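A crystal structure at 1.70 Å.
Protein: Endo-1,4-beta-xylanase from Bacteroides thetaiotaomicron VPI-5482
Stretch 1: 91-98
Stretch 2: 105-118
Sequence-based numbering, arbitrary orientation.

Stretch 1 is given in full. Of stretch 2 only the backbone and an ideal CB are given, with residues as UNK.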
ATOM      1  N   LYS A  91      19.319   7.803  -5.749  1.00 19.74           N
ATOM      2  CA  LYS A  91      19.596   6.863  -6.871  1.00 19.24           C
ATOM      3  C   LYS A  91      19.671   5.394  -6.443  1.00 18.61           C
ATOM      4  O   LYS A  91      20.630   4.662  -6.741  1.00 18.30           O
ATOM      5  CB  LYS A  91      20.794   7.319  -7.722  1.00 20.07           C
ATOM      6  CG  LYS A  91      20.513   8.652  -8.404  1.00 20.71           C
ATOM      7  CD  LYS A  91      21.614   9.030  -9.377  1.00 23.45           C
ATOM      8  CE  LYS A  91      21.236  10.248 -10.202  1.00 24.47           C
ATOM      9  NZ  LYS A  91      20.090   9.999 -11.115  1.00 26.16           N
ATOM     10  N   LYS A  92      18.609   4.989  -5.732  1.00 17.24           N
ATOM     11  CA  LYS A  92      18.495   3.678  -5.099  1.00 16.06           C
ATOM     12  C   LYS A  92      17.008   3.382  -4.783  1.00 14.11           C
ATOM     13  O   LYS A  92      16.209   4.313  -4.608  1.00 12.61           O
ATOM     14  CB  LYS A  92      19.306   3.726  -3.798  1.00 17.13           C
ATOM     15  CG  LYS A  92      19.722   2.409  -3.190  1.00 17.87           C
ATOM     16  CD  LYS A  92      20.643   2.565  -1.964  1.00 20.48           C
ATOM     17  CE  LYS A  92      21.969   3.288  -2.278  1.00 21.77           C
ATOM     18  NZ  LYS A  92      22.865   3.327  -1.092  1.00 22.24           N
ATOM     19  N   PHE A  93      16.672   2.099  -4.690  1.00 13.12           N
ATOM     20  CA  PHE A  93      15.312   1.656  -4.339  1.00 12.51           C
ATOM     21  C   PHE A  93      15.160   1.520  -2.814  1.00 12.18           C
ATOM     22  O   PHE A  93      16.046   1.003  -2.135  1.00 12.52           O
ATOM     23  CB  PHE A  93      14.966   0.340  -5.048  1.00 12.66           C
ATOM     24  CG  PHE A  93      15.020   0.453  -6.541  1.00 11.42           C
ATOM     25  CD1 PHE A  93      16.237   0.306  -7.215  1.00 11.85           C
ATOM     26  CD2 PHE A  93      13.869   0.755  -7.273  1.00 10.82           C
ATOM     27  CE1 PHE A  93      16.306   0.430  -8.593  1.00 12.07           C
ATOM     28  CE2 PHE A  93      13.940   0.899  -8.665  1.00 12.99           C
ATOM     29  CZ  PHE A  93      15.158   0.730  -9.317  1.00 12.58           C
ATOM     30  N   TYR A  94      14.029   1.984  -2.281  1.00 12.76           N
ATOM     31  CA  TYR A  94      13.699   1.877  -0.861  1.00 11.88           C
ATOM     32  C   TYR A  94      12.425   1.049  -0.693  1.00 11.57           C
ATOM     33  O   TYR A  94      11.431   1.316  -1.373  1.00 10.29           O
ATOM     34  CB  TYR A  94      13.524   3.275  -0.240  1.00 12.47           C
ATOM     35  CG  TYR A  94      14.857   3.989   0.011  1.00 13.47           C
ATOM     36  CD1 TYR A  94      15.709   4.332  -1.051  1.00 16.39           C
ATOM     37  CD2 TYR A  94      15.289   4.298   1.312  1.00 14.17           C
ATOM     38  CE1 TYR A  94      16.943   4.960  -0.819  1.00 16.82           C
ATOM     39  CE2 TYR A  94      16.522   4.959   1.542  1.00 15.29           C
ATOM     40  CZ  TYR A  94      17.329   5.292   0.456  1.00 17.51           C
ATOM     41  OH  TYR A  94      18.543   5.906   0.611  1.00 17.90           O
ATOM     42  N   LEU A  95      12.500   0.014   0.155  1.00 11.34           N
ATOM     43  CA  LEU A  95      11.373  -0.821   0.530  1.00 10.64           C
ATOM     44  C   LEU A  95      10.960  -0.456   1.966  1.00 11.06           C
ATOM     45  O   LEU A  95      11.736  -0.648   2.898  1.00 11.65           O
ATOM     46  CB  LEU A  95      11.754  -2.312   0.471  1.00 11.52           C
ATOM     47  CG  LEU A  95      10.859  -3.358   1.141  1.00 11.86           C
ATOM     48  CD1 LEU A  95       9.494  -3.269   0.525  1.00  9.75           C
ATOM     49  CD2 LEU A  95      11.502  -4.763   1.084  1.00 12.30           C
ATOM     50  N   PHE A  96       9.735   0.046   2.121  1.00  9.66           N
ATOM     51  CA  PHE A  96       9.161   0.392   3.416  1.00  8.96           C
ATOM     52  C   PHE A  96       8.149  -0.708   3.745  1.00  8.51           C
ATOM     53  O   PHE A  96       7.349  -1.086   2.904  1.00  8.70           O
ATOM     54  CB  PHE A  96       8.508   1.763   3.373  1.00  9.63           C
ATOM     55  CG  PHE A  96       9.491   2.875   3.489  1.00  8.74           C
ATOM     56  CD1 PHE A  96      10.257   3.281   2.392  1.00 10.70           C
ATOM     57  CD2 PHE A  96       9.729   3.465   4.724  1.00 10.93           C
ATOM     58  CE1 PHE A  96      11.212   4.317   2.553  1.00 10.64           C
ATOM     59  CE2 PHE A  96      10.660   4.478   4.864  1.00 11.46           C
ATOM     60  CZ  PHE A  96      11.394   4.900   3.789  1.00 11.71           C
ATOM     61  N   TYR A  97       8.169  -1.202   4.971  1.00  8.77           N
ATOM     62  CA  TYR A  97       7.348  -2.374   5.314  1.00  8.47           C
ATOM     63  C   TYR A  97       7.126  -2.522   6.806  1.00  9.20           C
ATOM     64  O   TYR A  97       7.685  -1.762   7.586  1.00  9.38           O
ATOM     65  CB  TYR A  97       8.043  -3.621   4.772  1.00  9.55           C
ATOM     66  CG  TYR A  97       9.423  -3.895   5.342  1.00  5.89           C
ATOM     67  CD1 TYR A  97      10.562  -3.202   4.879  1.00  7.29           C
ATOM     68  CD2 TYR A  97       9.605  -4.852   6.337  1.00  6.66           C
ATOM     69  CE1 TYR A  97      11.866  -3.458   5.406  1.00  6.14           C
ATOM     70  CE2 TYR A  97      10.917  -5.144   6.872  1.00  6.41           C
ATOM     71  CZ  TYR A  97      12.036  -4.435   6.389  1.00  8.46           C
ATOM     72  OH  TYR A  97      13.295  -4.701   6.898  1.00  8.20           O
ATOM     73  N   SER A  98       6.290  -3.497   7.174  1.00  8.76           N
ATOM     74  CA  SER A  98       6.035  -3.852   8.543  1.00  8.27           C
ATOM     75  C   SER A  98       6.637  -5.211   8.802  1.00  8.29           C
ATOM     76  O   SER A  98       6.689  -6.038   7.928  1.00  7.54           O
ATOM     77  CB  SER A  98       4.544  -3.887   8.807  1.00  7.84           C
ATOM     78  OG  SER A  98       3.961  -2.642   8.478  1.00  9.49           O
ATOM     79  N   UNK A 105      12.623  -0.092   7.063  1.00 10.12           N
ATOM     80  CA  UNK A 105      13.062   0.282   5.732  1.00 10.31           C
ATOM     81  C   UNK A 105      14.348  -0.458   5.370  1.00 10.51           C
ATOM     82  O   UNK A 105      15.265  -0.571   6.209  1.00 11.05           O
ATOM     83  CB  UNK A 105      13.268   1.795   5.642  1.00 10.31           C
ATOM     84  N   UNK A 106      14.364  -0.973   4.140  1.00 10.39           N
ATOM     85  CA  UNK A 106      15.497  -1.667   3.529  1.00  9.85           C
ATOM     86  C   UNK A 106      15.763  -1.026   2.185  1.00  9.94           C
ATOM     87  O   UNK A 106      14.935  -0.258   1.669  1.00 10.02           O
ATOM     88  CB  UNK A 106      15.231  -3.166   3.381  1.00  9.85           C
ATOM     89  N   UNK A 107      16.952  -1.267   1.638  1.00 10.72           N
ATOM     90  CA  UNK A 107      17.306  -0.731   0.338  1.00 11.21           C
ATOM     91  C   UNK A 107      17.855  -1.799  -0.614  1.00 10.83           C
ATOM     92  O   UNK A 107      18.334  -2.853  -0.193  1.00 11.02           O
ATOM     93  CB  UNK A 107      18.334   0.389   0.509  1.00 11.21           C
ATOM     94  N   UNK A 108      17.809  -1.451  -1.893  1.00 12.01           N
ATOM     95  CA  UNK A 108      18.318  -2.267  -2.996  1.00 12.03           C
ATOM     96  C   UNK A 108      18.791  -1.385  -4.133  1.00 11.63           C
ATOM     97  O   UNK A 108      18.300  -0.283  -4.332  1.00 11.05           O
ATOM     98  CB  UNK A 108      17.246  -3.239  -3.493  1.00 12.03           C
ATOM     99  N   UNK A 109      19.777  -1.873  -4.878  1.00 11.85           N
ATOM    100  CA  UNK A 109      20.208  -1.177  -6.089  1.00 12.75           C
ATOM    101  C   UNK A 109      19.301  -1.523  -7.288  1.00 12.87           C
ATOM    102  O   UNK A 109      19.379  -0.850  -8.298  1.00 12.35           O
ATOM    103  CB  UNK A 109      21.662  -1.533  -6.407  1.00 12.75           C
ATOM    104  N   UNK A 110      18.476  -2.573  -7.181  1.00 14.11           N
ATOM    105  CA  UNK A 110      17.575  -2.977  -8.261  1.00 13.71           C
ATOM    106  C   UNK A 110      16.114  -3.101  -7.780  1.00 14.13           C
ATOM    107  O   UNK A 110      15.869  -3.213  -6.560  1.00 13.68           O
ATOM    108  CB  UNK A 110      18.043  -4.308  -8.854  1.00 13.71           C
ATOM    109  N   UNK A 111      15.141  -3.055  -8.719  1.00 15.01           N
ATOM    110  CA  UNK A 111      13.728  -3.215  -8.315  1.00 15.47           C
ATOM    111  C   UNK A 111      13.380  -4.558  -7.637  1.00 15.81           C
ATOM    112  O   UNK A 111      12.568  -4.595  -6.717  1.00 15.43           O
ATOM    113  CB  UNK A 111      12.842  -3.053  -9.552  1.00 15.47           C
ATOM    114  N   UNK A 112      14.007  -5.634  -8.097  1.00 16.20           N
ATOM    115  CA  UNK A 112      13.730  -6.997  -7.632  1.00 17.34           C
ATOM    116  C   UNK A 112      14.427  -7.408  -6.348  1.00 17.21           C
ATOM    117  O   UNK A 112      14.077  -8.434  -5.776  1.00 18.94           O
ATOM    118  CB  UNK A 112      14.121  -7.988  -8.730  1.00 17.34           C
ATOM    119  N   UNK A 113      15.430  -6.640  -5.920  1.00 17.59           N
ATOM    120  CA  UNK A 113      16.181  -6.932  -4.710  1.00 17.41           C
ATOM    121  C   UNK A 113      17.543  -7.547  -5.011  1.00 17.66           C
ATOM    122  O   UNK A 113      17.955  -7.598  -6.181  1.00 18.35           O
ATOM    123  CB  UNK A 113      15.375  -7.871  -3.810  1.00 17.41           C
ATOM    124  N   UNK A 114      18.234  -8.074  -3.977  1.00 17.63           N
ATOM    125  CA  UNK A 114      17.792  -8.178  -2.596  1.00 17.37           C
ATOM    126  C   UNK A 114      17.729  -6.862  -1.820  1.00 16.68           C
ATOM    127  O   UNK A 114      18.710  -6.111  -1.812  1.00 16.16           O
ATOM    128  CB  UNK A 114      18.722  -9.141  -1.855  1.00 17.37           C
ATOM    129  N   UNK A 115      16.574  -6.587  -1.200  1.00 14.85           N
ATOM    130  CA  UNK A 115      16.444  -5.450  -0.281  1.00 13.58           C
ATOM    131  C   UNK A 115      16.991  -5.910   1.051  1.00 13.49           C
ATOM    132  O   UNK A 115      16.644  -6.994   1.517  1.00 13.18           O
ATOM    133  CB  UNK A 115      14.998  -4.967  -0.156  1.00 13.58           C
ATOM    134  N   UNK A 116      17.877  -5.116   1.650  1.00 12.43           N
ATOM    135  CA  UNK A 116      18.464  -5.460   2.935  1.00 12.45           C
ATOM    136  C   UNK A 116      18.557  -4.272   3.865  1.00 11.41           C
ATOM    137  O   UNK A 116      18.590  -3.119   3.424  1.00 11.35           O
ATOM    138  CB  UNK A 116      19.855  -6.063   2.732  1.00 12.45           C
ATOM    139  N   UNK A 117      18.584  -4.586   5.156  1.00 11.83           N
ATOM    140  CA  UNK A 117      18.919  -3.616   6.177  1.00 10.90           C
ATOM    141  C   UNK A 117      20.371  -3.859   6.592  1.00 11.20           C
ATOM    142  O   UNK A 117      20.774  -5.020   6.803  1.00 11.00           O
ATOM    143  CB  UNK A 117      17.968  -3.714   7.372  1.00 10.90           C
ATOM    144  N   UNK A 118      21.144  -2.781   6.711  1.00 11.76           N
ATOM    145  CA  UNK A 118      22.528  -2.862   7.233  1.00 12.13           C
ATOM    146  C   UNK A 118      22.481  -3.218   8.722  1.00 12.43           C
ATOM    147  O   UNK A 118      23.173  -4.140   9.164  1.00 13.88           O
ATOM    148  CB  UNK A 118      23.276  -1.545   7.021  1.00 12.13           C
TER

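Stretch 2 runs antiparallel to the strand of stretch 1, so its first positions alternate between two faces of the sheet: one carries Tyr94 and Phe96, the other Phe93 and Leu95.

Position 105 pairs with Phe96 without hydrogen bonds, and its ideal CB lies 3.8 Å from Phe96 CE2. Between two aromatic rings, a branched aliphatic such as valine or isoleucine fits, and threonine could. It is Val105: CG2 sits over the face of the Phe96 ring, 3.5 Å from Phe96 CZ, and meets the edge of Tyr94.

Position 106 is a hydrogen-bonded pair with Leu95. Its CB is already 3.9 Å from Tyr97 CE1, which favors a small residue. Ala106 complies, its CB packing against Tyr97, and its backbone supplies the hydrogen bonds: Leu95 N to Ala106 O and Ala106 N to Leu95 O, both 2.9 Å.

Position 107 returns to the tyrosine face, its CB 4.0 Å from Lys92 CD and 5.0 Å from Tyr94 CE1. A beta-branched residue, polar or not, could reach both. In Thr107, CG2 rests over the Tyr94 ring, 3.8 Å from its centroid, while OG1 lies 3.8 Å from Lys92 CD.

Position 108 ends the ladder against Phe93, its backbone N and O both bonded to that residue. Its CB is 4.5 Å from Phe93 CB, so several modest side chains would suit. It is Ser108, with Phe93 N to Ser108 O at 2.9 Å and Ser108 N to Phe93 O at 3.0 Å; its OG donates to the backbone O of 110 (2.7 Å), bracing the chain as it leaves the strand.

Positions 109 and 110 point away, leaving the choice open to polar residues. Thr109 contributes its backbone O at the edge of the Phe93 ring; Thr110 OG1 donates to the side chain of 112.

At 111, phi of -61° admits proline among others, and the backbone passes over a face of Phe93. Pro111 lays CD off-centre on that ring, 4.1 Å from its centroid.

Positions 112 to 114 leave stretch 1 untouched. At 112 CB points away, so many polar residues would do; Glu112 OE2 accepts the bond from Thr110 OG1 at 2.7 Å. At 113, phi/psi of 103/-169° would jam a CB against the preceding carbonyl, hence Gly113; a cis peptide precedes 114, as proline tolerates best, and Pro114 follows.

Position 115 points toward stretch 1, its CB 3.7 Å from Leu95 CD2, so a large apolar side chain is invited. Phe115 puts CD2 3.3 Å from Leu95 CB and CE2 3.7 Å from Phe93 CB.

Position 116 points away and suits a polar chain: Arg116. At 117, Tyr97 OH is 4.8 Å from CB, favoring a polar residue; Gln117 NE2 bonds Val105 O at 3.1 Å. Position 118 is free, and Glu118 fills it.

Stretch 2 (105-118) VATSTTPEGPFRQE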
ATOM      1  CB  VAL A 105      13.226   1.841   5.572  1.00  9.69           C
ATOM      2  CG1 VAL A 105      14.213   2.418   6.578  1.00 12.17           C
ATOM      3  CG2 VAL A 105      13.611   2.229   4.131  1.00 10.23           C
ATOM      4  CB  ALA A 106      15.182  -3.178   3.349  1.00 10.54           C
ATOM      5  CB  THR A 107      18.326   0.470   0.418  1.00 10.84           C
ATOM      6  OG1 THR A 107      19.648  -0.004   0.707  1.00 13.22           O
ATOM      7  CG2 THR A 107      17.929   1.502   1.456  1.00 11.25           C
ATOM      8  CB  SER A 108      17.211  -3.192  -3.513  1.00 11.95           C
ATOM      9  OG  SER A 108      17.603  -4.009  -4.633  1.00 10.37           O
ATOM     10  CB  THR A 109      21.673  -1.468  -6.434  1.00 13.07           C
ATOM     11  OG1 THR A 109      21.835  -2.834  -6.805  1.00 14.83           O
ATOM     12  CG2 THR A 109      22.594  -1.114  -5.248  1.00 14.39           C
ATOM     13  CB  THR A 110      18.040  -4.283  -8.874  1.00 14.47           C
ATOM     14  OG1 THR A 110      18.007  -5.333  -7.888  1.00 14.00           O
ATOM     15  CG2 THR A 110      19.460  -4.112  -9.462  1.00 13.99           C
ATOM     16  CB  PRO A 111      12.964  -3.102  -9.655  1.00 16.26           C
ATOM     17  CG  PRO A 111      13.876  -2.480 -10.578  1.00 16.31           C
ATOM     18  CD  PRO A 111      15.255  -2.817 -10.173  1.00 14.85           C
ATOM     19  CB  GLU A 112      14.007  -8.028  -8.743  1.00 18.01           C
ATOM     20  CG  GLU A 112      15.457  -8.335  -9.130  1.00 19.96           C
ATOM     21  CD  GLU A 112      16.228  -7.192  -9.813  1.00 20.74           C
ATOM     22  OE1 GLU A 112      15.589  -6.255 -10.400  1.00 19.89           O
ATOM     23  OE2 GLU A 112      17.484  -7.257  -9.761  1.00 25.59           O
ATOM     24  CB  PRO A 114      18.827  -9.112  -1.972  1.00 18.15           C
ATOM     25  CG  PRO A 114      20.080  -8.836  -2.724  1.00 18.10           C
ATOM     26  CD  PRO A 114      19.652  -8.482  -4.121  1.00 17.58           C
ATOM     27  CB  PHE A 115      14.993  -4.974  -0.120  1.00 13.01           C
ATOM     28  CG  PHE A 115      14.457  -4.279  -1.332  1.00 11.99           C
ATOM     29  CD1 PHE A 115      14.007  -5.025  -2.421  1.00 15.16           C
ATOM     30  CD2 PHE A 115      14.419  -2.874  -1.414  1.00 12.59           C
ATOM     31  CE1 PHE A 115      13.519  -4.402  -3.563  1.00 12.09           C
ATOM     32  CE2 PHE A 115      13.926  -2.235  -2.554  1.00 14.54           C
ATOM     33  CZ  PHE A 115      13.471  -3.012  -3.652  1.00 12.99           C
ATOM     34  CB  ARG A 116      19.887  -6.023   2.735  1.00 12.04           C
ATOM     35  CG  ARG A 116      19.943  -7.258   1.875  1.00 14.34           C
ATOM     36  CD  ARG A 116      21.341  -7.789   1.719  1.00 12.64           C
ATOM     37  NE  ARG A 116      22.204  -6.925   0.888  1.00 14.41           N
ATOM     38  CZ  ARG A 116      23.492  -7.175   0.587  1.00 16.81           C
ATOM     39  NH1 ARG A 116      24.103  -8.291   0.995  1.00 15.64           N
ATOM     40  NH2 ARG A 116      24.182  -6.299  -0.156  1.00 19.82           N
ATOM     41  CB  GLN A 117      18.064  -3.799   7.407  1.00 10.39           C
ATOM     42  CG  GLN A 117      16.581  -3.588   7.182  1.00 10.69           C
ATOM     43  CD  GLN A 117      15.848  -3.532   8.494  1.00  9.65           C
ATOM     44  OE1 GLN A 117      15.940  -4.460   9.303  1.00 11.31           O
ATOM     45  NE2 GLN A 117      15.111  -2.437   8.730  1.00 11.23           N
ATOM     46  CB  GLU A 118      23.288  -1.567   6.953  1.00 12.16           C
ATOM     47  CG  GLU A 118      23.545  -1.396   5.457  1.00 12.62           C
ATOM     48  CD  GLU A 118      24.290  -0.130   5.063  1.00 14.24           C
ATOM     49  OE1 GLU A 118      24.300   0.827   5.850  1.00 15.35           O
ATOM     50  OE2 GLU A 118      24.839  -0.081   3.925  1.00 15.61           O
TER
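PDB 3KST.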